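Local coordinates for serine protease inhibitor (Thermoanaerobacter tengcongensis, PDB 2PEF), which probably inhibits serine proteases, as members of the serpin family generally do, and is captured here in the inactive latent state, at residues S31-L36 with V310-F315; S94-E99 with Y159-V164; I10-D15 with L61-S66. All blocks are in the same frame, centred on the assembly; numbering follows the deposited sequence.

Contact 1 of 3, residues S31-L36 with V310-F315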
loop_
_atom_site.group_PDB
_atom_site.type_symbol
_atom_site.label_atom_id
_atom_site.label_comp_id
_atom_site.label_asym_id
_atom_site.label_seq_id
_atom_site.Cartn_x
_atom_site.Cartn_y
_atom_site.Cartn_z
ATOM N N SER A 31 11.533 1.349 3.384
ATOM C CA SER A 31 10.381 0.548 3.005
ATOM C C SER A 31 9.151 1.424 2.792
ATOM O O SER A 31 9.033 2.505 3.381
ATOM C CB SER A 31 10.106 -0.506 4.078
ATOM O OG SER A 31 11.258 -1.301 4.295
ATOM N N LEU A 32 8.246 0.964 1.935
ATOM C CA LEU A 32 6.970 1.646 1.720
ATOM C C LEU A 32 5.962 0.667 1.169
ATOM O O LEU A 32 6.204 0.035 0.144
ATOM C CB LEU A 32 7.118 2.808 0.742
ATOM C CG LEU A 32 5.837 3.578 0.390
ATOM C CD1 LEU A 32 5.304 4.389 1.576
ATOM C CD2 LEU A 32 6.080 4.480 -0.797
ATOM N N ILE A 33 4.833 0.538 1.853
ATOM C CA ILE A 33 3.748 -0.280 1.328
ATOM C C ILE A 33 2.433 0.482 1.379
ATOM O O ILE A 33 2.267 1.403 2.184
ATOM C CB ILE A 33 3.613 -1.657 2.040
ATOM C CG1 ILE A 33 3.138 -1.501 3.486
ATOM C CG2 ILE A 33 4.924 -2.462 1.945
ATOM C CD1 ILE A 33 2.416 -2.728 4.012
ATOM N N SER A 34 1.525 0.112 0.482
ATOM C CA SER A 34 0.138 0.541 0.561
ATOM C C SER A 34 -0.726 -0.654 0.915
ATOM O O SER A 34 -0.987 -1.510 0.059
ATOM C CB SER A 34 -0.339 1.143 -0.757
ATOM O OG SER A 34 -1.722 1.416 -0.708
ATOM N N PRO A 35 -1.164 -0.730 2.182
ATOM C CA PRO A 35 -2.053 -1.812 2.591
ATOM C C PRO A 35 -3.347 -1.809 1.782
ATOM O O PRO A 35 -3.856 -2.876 1.448
ATOM C CB PRO A 35 -2.320 -1.505 4.066
ATOM C CG PRO A 35 -1.160 -0.680 4.498
ATOM C CD PRO A 35 -0.828 0.159 3.311
ATOM N N LEU A 36 -3.854 -0.620 1.455
ATOM C CA LEU A 36 -5.062 -0.484 0.642
ATOM C C LEU A 36 -4.904 -1.183 -0.707
ATOM O O LEU A 36 -5.754 -1.971 -1.100
ATOM C CB LEU A 36 -5.428 0.989 0.427
ATOM C CG LEU A 36 -6.669 1.282 -0.427
ATOM C CD1 LEU A 36 -7.939 0.655 0.162
ATOM C CD2 LEU A 36 -6.833 2.785 -0.605
ATOM N N VAL A 310 2.850 -12.584 -5.559
ATOM C CA VAL A 310 2.168 -11.329 -5.274
ATOM C C VAL A 310 3.263 -10.272 -5.157
ATOM O O VAL A 310 4.110 -10.339 -4.259
ATOM C CB VAL A 310 1.315 -11.407 -3.983
ATOM C CG1 VAL A 310 0.684 -10.053 -3.670
ATOM C CG2 VAL A 310 0.231 -12.470 -4.122
ATOM N N LEU A 311 3.257 -9.324 -6.088
ATOM C CA LEU A 311 4.293 -8.297 -6.160
ATOM C C LEU A 311 3.717 -6.928 -5.826
ATOM O O LEU A 311 2.616 -6.589 -6.254
ATOM C CB LEU A 311 4.936 -8.283 -7.550
ATOM C CG LEU A 311 6.197 -7.443 -7.798
ATOM C CD1 LEU A 311 7.406 -8.009 -7.060
ATOM C CD2 LEU A 311 6.482 -7.344 -9.293
ATOM N N HIS A 312 4.484 -6.154 -5.062
ATOM C CA HIS A 312 4.089 -4.831 -4.609
ATOM C C HIS A 312 5.183 -3.838 -4.990
ATOM O O HIS A 312 6.348 -4.063 -4.683
ATOM C CB HIS A 312 3.902 -4.847 -3.087
ATOM C CG HIS A 312 3.030 -3.746 -2.569
ATOM N ND1 HIS A 312 3.480 -2.772 -1.705
ATOM C CD2 HIS A 312 1.724 -3.477 -2.787
ATOM C CE1 HIS A 312 2.485 -1.950 -1.418
ATOM N NE2 HIS A 312 1.409 -2.356 -2.062
ATOM N N LYS A 313 4.801 -2.759 -5.672
ATOM C CA LYS A 313 5.725 -1.683 -6.044
ATOM C C LYS A 313 5.159 -0.369 -5.549
ATOM O O LYS A 313 3.980 -0.080 -5.753
ATOM C CB LYS A 313 5.913 -1.600 -7.560
ATOM C CG LYS A 313 6.757 -2.696 -8.175
ATOM C CD LYS A 313 7.172 -2.351 -9.614
ATOM C CE LYS A 313 8.111 -1.147 -9.675
ATOM N NZ LYS A 313 8.770 -1.010 -11.009
ATOM N N THR A 314 5.998 0.435 -4.905
ATOM C CA THR A 314 5.550 1.716 -4.379
ATOM C C THR A 314 6.537 2.830 -4.689
ATOM O O THR A 314 7.703 2.578 -4.990
ATOM C CB THR A 314 5.347 1.669 -2.863
ATOM O OG1 THR A 314 6.562 1.229 -2.245
ATOM C CG2 THR A 314 4.209 0.720 -2.491
ATOM N N PHE A 315 6.043 4.061 -4.597
ATOM C CA PHE A 315 6.832 5.261 -4.817
ATOM C C PHE A 315 6.276 6.360 -3.922
ATOM O O PHE A 315 5.065 6.438 -3.714
ATOM C CB PHE A 315 6.738 5.696 -6.286
ATOM C CG PHE A 315 7.244 7.088 -6.542
ATOM C CD1 PHE A 315 8.582 7.314 -6.855
ATOM C CD2 PHE A 315 6.381 8.179 -6.464
ATOM C CE1 PHE A 315 9.051 8.604 -7.083
ATOM C CE2 PHE A 315 6.842 9.476 -6.694
ATOM C CZ PHE A 315 8.179 9.687 -7.003
#
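In the shutter region of the serpin fold, where the start of a central helix meets the main sheet, His312 and Thr314 of strand 310-318 reach Leu32, Ile33 and Ser34. The firmer bond runs from Thr314 OG1 to Leu32 O at 2.7 Å, the hydroxyl standing 49° above the carbonyl plane. A chi1 of 56° sets OG1 between the backbone N and carbonyl carbon of Thr314, and a weak second bond joins it to Tyr270 O. The branched residue also packs: Thr314 CB lies 3.6 Å from Leu32 CD2. Two residues away on the same side of the strand, His312 brings the edge of its imidazole to the backbone before helix 35-46. Ser34 N lies in the ring plane, 3.0 Å from His312 CE1, while His312 NE2 makes a weak bond of 3.3 Å to Ser34 O. This meeting of strand and helix start is what defines the shutter. Here Ser34 is the N-cap, its OG bonded to Ser37 N and Ile364 O. Ile33 CB packs on His312 CE1 at 3.6 Å, the two side chains crossing at about a right angle; His312 ND1 is buried without a polar partner.

Contact 2 of 3, residues S94-E99 with Y159-V164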
loop_
_atom_site.group_PDB
_atom_site.type_symbol
_atom_site.label_atom_id
_atom_site.label_comp_id
_atom_site.label_asym_id
_atom_site.label_seq_id
_atom_site.Cartn_x
_atom_site.Cartn_y
_atom_site.Cartn_z
ATOM N N SER A 94 -7.716 -3.798 -12.411
ATOM C CA SER A 94 -7.843 -4.475 -13.693
ATOM C C SER A 94 -7.584 -5.970 -13.600
ATOM O O SER A 94 -6.889 -6.443 -12.698
ATOM C CB SER A 94 -6.933 -3.835 -14.753
ATOM O OG SER A 94 -5.574 -3.910 -14.380
ATOM N N ILE A 95 -8.182 -6.701 -14.537
ATOM C CA ILE A 95 -7.919 -8.117 -14.738
ATOM C C ILE A 95 -7.466 -8.246 -16.183
ATOM O O ILE A 95 -8.005 -7.580 -17.075
ATOM C CB ILE A 95 -9.196 -8.992 -14.533
ATOM C CG1 ILE A 95 -10.009 -8.538 -13.308
ATOM C CG2 ILE A 95 -8.843 -10.491 -14.490
ATOM C CD1 ILE A 95 -9.336 -8.726 -11.954
ATOM N N TRP A 96 -6.452 -9.078 -16.395
ATOM C CA TRP A 96 -5.938 -9.376 -17.725
ATOM C C TRP A 96 -5.933 -10.890 -17.857
ATOM O O TRP A 96 -5.338 -11.582 -17.032
ATOM C CB TRP A 96 -4.508 -8.840 -17.880
ATOM C CG TRP A 96 -4.363 -7.367 -17.605
ATOM C CD1 TRP A 96 -4.395 -6.750 -16.386
ATOM C CD2 TRP A 96 -4.141 -6.335 -18.571
ATOM N NE1 TRP A 96 -4.224 -5.393 -16.534
ATOM C CE2 TRP A 96 -4.060 -5.111 -17.865
ATOM C CE3 TRP A 96 -3.997 -6.324 -19.966
ATOM C CZ2 TRP A 96 -3.848 -3.888 -18.507
ATOM C CZ3 TRP A 96 -3.789 -5.106 -20.605
ATOM C CH2 TRP A 96 -3.714 -3.906 -19.873
ATOM N N PHE A 97 -6.621 -11.406 -18.873
ATOM C CA PHE A 97 -6.669 -12.852 -19.087
ATOM C C PHE A 97 -6.366 -13.252 -20.531
ATOM O O PHE A 97 -6.701 -12.527 -21.472
ATOM C CB PHE A 97 -7.992 -13.462 -18.594
ATOM C CG PHE A 97 -9.202 -13.047 -19.391
ATOM C CD1 PHE A 97 -9.596 -13.771 -20.513
ATOM C CD2 PHE A 97 -9.956 -11.942 -19.010
ATOM C CE1 PHE A 97 -10.717 -13.395 -21.250
ATOM C CE2 PHE A 97 -11.082 -11.560 -19.743
ATOM C CZ PHE A 97 -11.461 -12.288 -20.862
ATOM N N LYS A 98 -5.730 -14.411 -20.684
ATOM C CA LYS A 98 -5.353 -14.940 -21.990
ATOM C C LYS A 98 -6.551 -15.606 -22.661
ATOM O O LYS A 98 -6.909 -16.739 -22.334
ATOM C CB LYS A 98 -4.191 -15.927 -21.851
ATOM C CG LYS A 98 -3.599 -16.374 -23.173
ATOM C CD LYS A 98 -2.399 -17.279 -22.956
ATOM C CE LYS A 98 -1.788 -17.700 -24.275
ATOM N NZ LYS A 98 -0.726 -18.720 -24.075
ATOM N N GLU A 99 -7.148 -14.884 -23.608
ATOM C CA GLU A 99 -8.399 -15.282 -24.267
ATOM C C GLU A 99 -8.416 -16.700 -24.849
ATOM O O GLU A 99 -9.446 -17.379 -24.808
ATOM C CB GLU A 99 -8.757 -14.267 -25.355
ATOM N N TYR A 159 -3.778 -12.142 -14.895
ATOM C CA TYR A 159 -3.198 -11.231 -13.921
ATOM C C TYR A 159 -4.309 -10.385 -13.306
ATOM O O TYR A 159 -5.267 -10.009 -13.986
ATOM C CB TYR A 159 -2.187 -10.288 -14.572
ATOM C CG TYR A 159 -1.023 -10.918 -15.305
ATOM C CD1 TYR A 159 -0.536 -10.341 -16.475
ATOM C CD2 TYR A 159 -0.395 -12.072 -14.829
ATOM C CE1 TYR A 159 0.538 -10.890 -17.158
ATOM C CE2 TYR A 159 0.683 -12.630 -15.507
ATOM C CZ TYR A 159 1.143 -12.031 -16.669
ATOM O OH TYR A 159 2.204 -12.571 -17.348
ATOM N N LEU A 160 -4.159 -10.081 -12.021
ATOM C CA LEU A 160 -5.022 -9.128 -11.337
ATOM C C LEU A 160 -4.119 -8.019 -10.816
ATOM O O LEU A 160 -3.077 -8.289 -10.219
ATOM C CB LEU A 160 -5.789 -9.793 -10.189
ATOM C CG LEU A 160 -6.648 -11.016 -10.542
ATOM C CD1 LEU A 160 -5.834 -12.318 -10.480
ATOM C CD2 LEU A 160 -7.850 -11.115 -9.621
ATOM N N ILE A 161 -4.510 -6.774 -11.062
ATOM C CA ILE A 161 -3.663 -5.632 -10.728
ATOM C C ILE A 161 -4.480 -4.522 -10.091
ATOM O O ILE A 161 -5.550 -4.164 -10.587
ATOM C CB ILE A 161 -2.916 -5.065 -11.975
ATOM C CG1 ILE A 161 -2.121 -6.166 -12.688
ATOM C CG2 ILE A 161 -1.984 -3.915 -11.565
ATOM C CD1 ILE A 161 -1.600 -5.786 -14.059
ATOM N N ASN A 162 -3.970 -3.988 -8.985
ATOM C CA ASN A 162 -4.490 -2.747 -8.429
ATOM C C ASN A 162 -3.450 -1.634 -8.496
ATOM O O ASN A 162 -2.258 -1.888 -8.346
ATOM C CB ASN A 162 -4.925 -2.949 -6.982
ATOM C CG ASN A 162 -5.157 -1.638 -6.261
ATOM O OD1 ASN A 162 -4.228 -1.057 -5.707
ATOM N ND2 ASN A 162 -6.394 -1.153 -6.287
ATOM N N ALA A 163 -3.918 -0.407 -8.711
ATOM C CA ALA A 163 -3.088 0.787 -8.592
ATOM C C ALA A 163 -3.753 1.839 -7.711
ATOM O O ALA A 163 -4.969 2.036 -7.768
ATOM C CB ALA A 163 -2.766 1.365 -9.964
ATOM N N VAL A 164 -2.942 2.491 -6.881
ATOM C CA VAL A 164 -3.380 3.607 -6.044
ATOM C C VAL A 164 -2.478 4.802 -6.337
ATOM O O VAL A 164 -1.252 4.654 -6.384
ATOM C CB VAL A 164 -3.317 3.243 -4.534
ATOM C CG1 VAL A 164 -3.559 4.477 -3.654
ATOM C CG2 VAL A 164 -4.320 2.169 -4.201
#
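Tyr159 O is gripped by Trp96 N, at 2.8 Å and an N-H...O angle of 169°, and touched by a CA-H...O contact from Ile95, whose CA is 3.3 Å away. Tyr159 N returns a bond of 2.7 Å to Trp96 O, and Ser94 and Ile161 repeat the reciprocal pattern. Between these two hydrogen-bonded antiparallel pairs sits the non-hydrogen-bonded pair Ile95 and Leu160, whose side chains lie side by side with Ile95 CD1 3.7 Å from Leu160 CD2. The other face carries Ser94, Trp96, Tyr159 and Ile161. Trp96 CG is anti to the carbonyl carbon (chi1 -56°); the ring lies back toward Ser94, where Trp96 NE1 donates to Ser94 OG at 2.9 Å. The same nitrogen meets Ile161 CD1 at 3.6 Å, so Ile161 packs against the indole. An alanine in place of Trp96 would probably leave Ser94 OG without this donor and open a gap beside Ile161 and Phe121, on which the indole stacks. Helix 127-140 covers this face through Trp136, Asp132 and Ile133; Met44 and Thr45 of helix 35-46 pack under Ile95 and Leu160, and strand 119-123 pairs along the outer side of strand 87-98.

Contact 3 of 3, residues I10-D15 with L61-S66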
loop_
_atom_site.group_PDB
_atom_site.type_symbol
_atom_site.label_atom_id
_atom_site.label_comp_id
_atom_site.label_asym_id
_atom_site.label_seq_id
_atom_site.Cartn_x
_atom_site.Cartn_y
_atom_site.Cartn_z
ATOM N N ILE A 10 -12.725 -1.170 10.443
ATOM C CA ILE A 10 -11.558 -0.357 10.786
ATOM C C ILE A 10 -10.495 -1.183 11.526
ATOM O O ILE A 10 -9.345 -1.252 11.084
ATOM C CB ILE A 10 -11.939 0.921 11.579
ATOM C CG1 ILE A 10 -12.797 1.844 10.705
ATOM C CG2 ILE A 10 -10.686 1.654 12.064
ATOM C CD1 ILE A 10 -13.429 3.018 11.435
ATOM N N TYR A 11 -10.877 -1.821 12.628
ATOM C CA TYR A 11 -9.883 -2.533 13.434
ATOM C C TYR A 11 -9.368 -3.822 12.785
ATOM O O TYR A 11 -8.190 -4.154 12.930
ATOM C CB TYR A 11 -10.352 -2.734 14.878
ATOM C CG TYR A 11 -10.194 -1.479 15.722
ATOM C CD1 TYR A 11 -11.275 -0.631 15.953
ATOM C CD2 TYR A 11 -8.955 -1.133 16.269
ATOM C CE1 TYR A 11 -11.137 0.521 16.718
ATOM C CE2 TYR A 11 -8.804 0.025 17.036
ATOM C CZ TYR A 11 -9.899 0.846 17.253
ATOM O OH TYR A 11 -9.763 1.988 18.010
ATOM N N ASN A 12 -10.224 -4.524 12.046
ATOM C CA ASN A 12 -9.771 -5.684 11.271
ATOM C C ASN A 12 -8.800 -5.285 10.153
ATOM O O ASN A 12 -7.769 -5.928 9.965
ATOM C CB ASN A 12 -10.950 -6.491 10.713
ATOM C CG ASN A 12 -11.637 -7.339 11.775
ATOM O OD1 ASN A 12 -11.474 -7.113 12.980
ATOM N ND2 ASN A 12 -12.401 -8.330 11.332
ATOM N N THR A 13 -9.115 -4.204 9.446
ATOM C CA THR A 13 -8.260 -3.722 8.356
ATOM C C THR A 13 -6.955 -3.152 8.909
ATOM O O THR A 13 -5.892 -3.342 8.314
ATOM C CB THR A 13 -9.015 -2.719 7.451
ATOM O OG1 THR A 13 -10.189 -3.360 6.941
ATOM C CG2 THR A 13 -8.148 -2.249 6.279
ATOM N N ALA A 14 -7.041 -2.497 10.070
ATOM C CA ALA A 14 -5.863 -1.986 10.771
ATOM C C ALA A 14 -4.902 -3.121 11.111
ATOM O O ALA A 14 -3.693 -2.990 10.896
ATOM C CB ALA A 14 -6.268 -1.219 12.030
ATOM N N ASP A 15 -5.442 -4.232 11.627
ATOM C CA ASP A 15 -4.637 -5.424 11.929
ATOM C C ASP A 15 -3.929 -5.976 10.691
ATOM O O ASP A 15 -2.728 -6.253 10.732
ATOM C CB ASP A 15 -5.486 -6.511 12.598
ATOM C CG ASP A 15 -5.539 -6.370 14.117
ATOM O OD1 ASP A 15 -4.947 -5.415 14.663
ATOM O OD2 ASP A 15 -6.172 -7.223 14.774
ATOM N N LEU A 61 -7.228 -11.564 5.126
ATOM C CA LEU A 61 -7.624 -10.190 4.824
ATOM C C LEU A 61 -8.560 -9.558 5.852
ATOM O O LEU A 61 -8.468 -8.358 6.121
ATOM C CB LEU A 61 -8.281 -10.117 3.445
ATOM C CG LEU A 61 -7.440 -10.547 2.240
ATOM C CD1 LEU A 61 -8.303 -10.612 0.987
ATOM C CD2 LEU A 61 -6.254 -9.600 2.048
ATOM N N GLY A 62 -9.468 -10.353 6.409
ATOM C CA GLY A 62 -10.552 -9.794 7.207
ATOM C C GLY A 62 -10.891 -10.511 8.495
ATOM O O GLY A 62 -11.822 -10.108 9.189
ATOM N N LYS A 63 -10.138 -11.566 8.808
ATOM C CA LYS A 63 -10.369 -12.397 10.001
ATOM C C LYS A 63 -11.715 -13.123 9.935
ATOM O O LYS A 63 -11.837 -14.165 9.287
ATOM C CB LYS A 63 -10.279 -11.568 11.288
ATOM C CG LYS A 63 -8.965 -10.857 11.520
ATOM C CD LYS A 63 -9.179 -9.774 12.550
ATOM C CE LYS A 63 -7.938 -9.470 13.340
ATOM N NZ LYS A 63 -8.317 -8.613 14.493
ATOM N N ASP A 64 -12.722 -12.550 10.591
ATOM C CA ASP A 64 -14.061 -13.137 10.646
ATOM C C ASP A 64 -15.001 -12.588 9.567
ATOM O O ASP A 64 -16.152 -13.023 9.459
ATOM C CB ASP A 64 -14.671 -12.940 12.040
ATOM C CG ASP A 64 -14.863 -11.473 12.403
ATOM O OD1 ASP A 64 -14.029 -10.630 12.011
ATOM O OD2 ASP A 64 -15.852 -11.171 13.101
ATOM N N ILE A 65 -14.509 -11.637 8.778
ATOM C CA ILE A 65 -15.304 -11.041 7.704
ATOM C C ILE A 65 -15.272 -11.931 6.461
ATOM O O ILE A 65 -14.200 -12.312 5.985
ATOM C CB ILE A 65 -14.827 -9.601 7.355
ATOM C CG1 ILE A 65 -14.842 -8.712 8.604
ATOM C CG2 ILE A 65 -15.697 -8.992 6.249
ATOM C CD1 ILE A 65 -14.168 -7.371 8.428
ATOM N N SER A 66 -16.457 -12.259 5.948
ATOM C CA SER A 66 -16.592 -13.062 4.731
ATOM C C SER A 66 -16.253 -12.218 3.503
ATOM O O SER A 66 -16.268 -10.986 3.572
ATOM C CB SER A 66 -18.018 -13.589 4.606
ATOM O OG SER A 66 -18.909 -12.553 4.228
HETATM O O HOH W 1 -7.920 -8.566 8.843
HETATM O O HOH W 2 -10.102 -6.247 7.270
#
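The side-chain amide of Asn12 has Lys63 CD over one face, 3.5 Å from Asn12 CG, and Ile65 CD1 approaching obliquely from the other side, 3.5 Å from Asn12 ND2. At its edge ND2 donates to Asp64 OD1 at 2.9 Å, a bond only 3° out of the amide plane, although the carboxylate itself is turned 59° against the amide. Gly62 O lies 2.8 Å from Asn12 ND2, on the same side of the plane as Lys63 CD, and accepts a second, weak bond. In Asn12 a chi1 of -76° puts CG anti to the carbonyl carbon, on the side facing the type II' turn of Gly62 to Ile65. There Lys63 takes a positive phi at the end of helix 51-62. Its chain, extended beyond CG, runs past Asn12 to Asp15, one helical turn on, where Lys63 NZ forms a salt bridge of 2.6 Å with Asp15 OD2. NZ comes in on the anti side of the carboxylate, 23° out of its plane. Two waters add bridges from Leu61 O, one to Asn12 O and the other to Thr13 OG1. Asp64 OD2 is paired in turn with Lys8 NZ. An amide suits the buried position: Asn12 donates to two oxygens without adding a charge of its own beside the exposed Lys63 and Asp64, and the Asp15-Lys63 and Asp64-Lys8 pairs probably offset their charges.

Helix 35-46 ties the three contacts together. Contact 1 lies at its start, its centre about 4 Å from the centre of the chain, contact 2 rests Ile95 and Leu160 on its Met44 and Thr45, and Leu61 of contact 3 packs on its Met39 and Leu42. Asn162 of segment 159-164 also bonds to Ser37 OG, one helical turn beyond Ser34. The centres of contacts 1 and 2 are 16 Å apart; strand 322-331 runs between strand 158-169 of contact 2 and strand 310-318 of contact 1, paired with both, as expected for the inserted reactive-centre loop of a latent serpin. Contact 3 sits off the sheet among the helices, its centre 19 Å from that of contact 1 and 24 Å from that of contact 2.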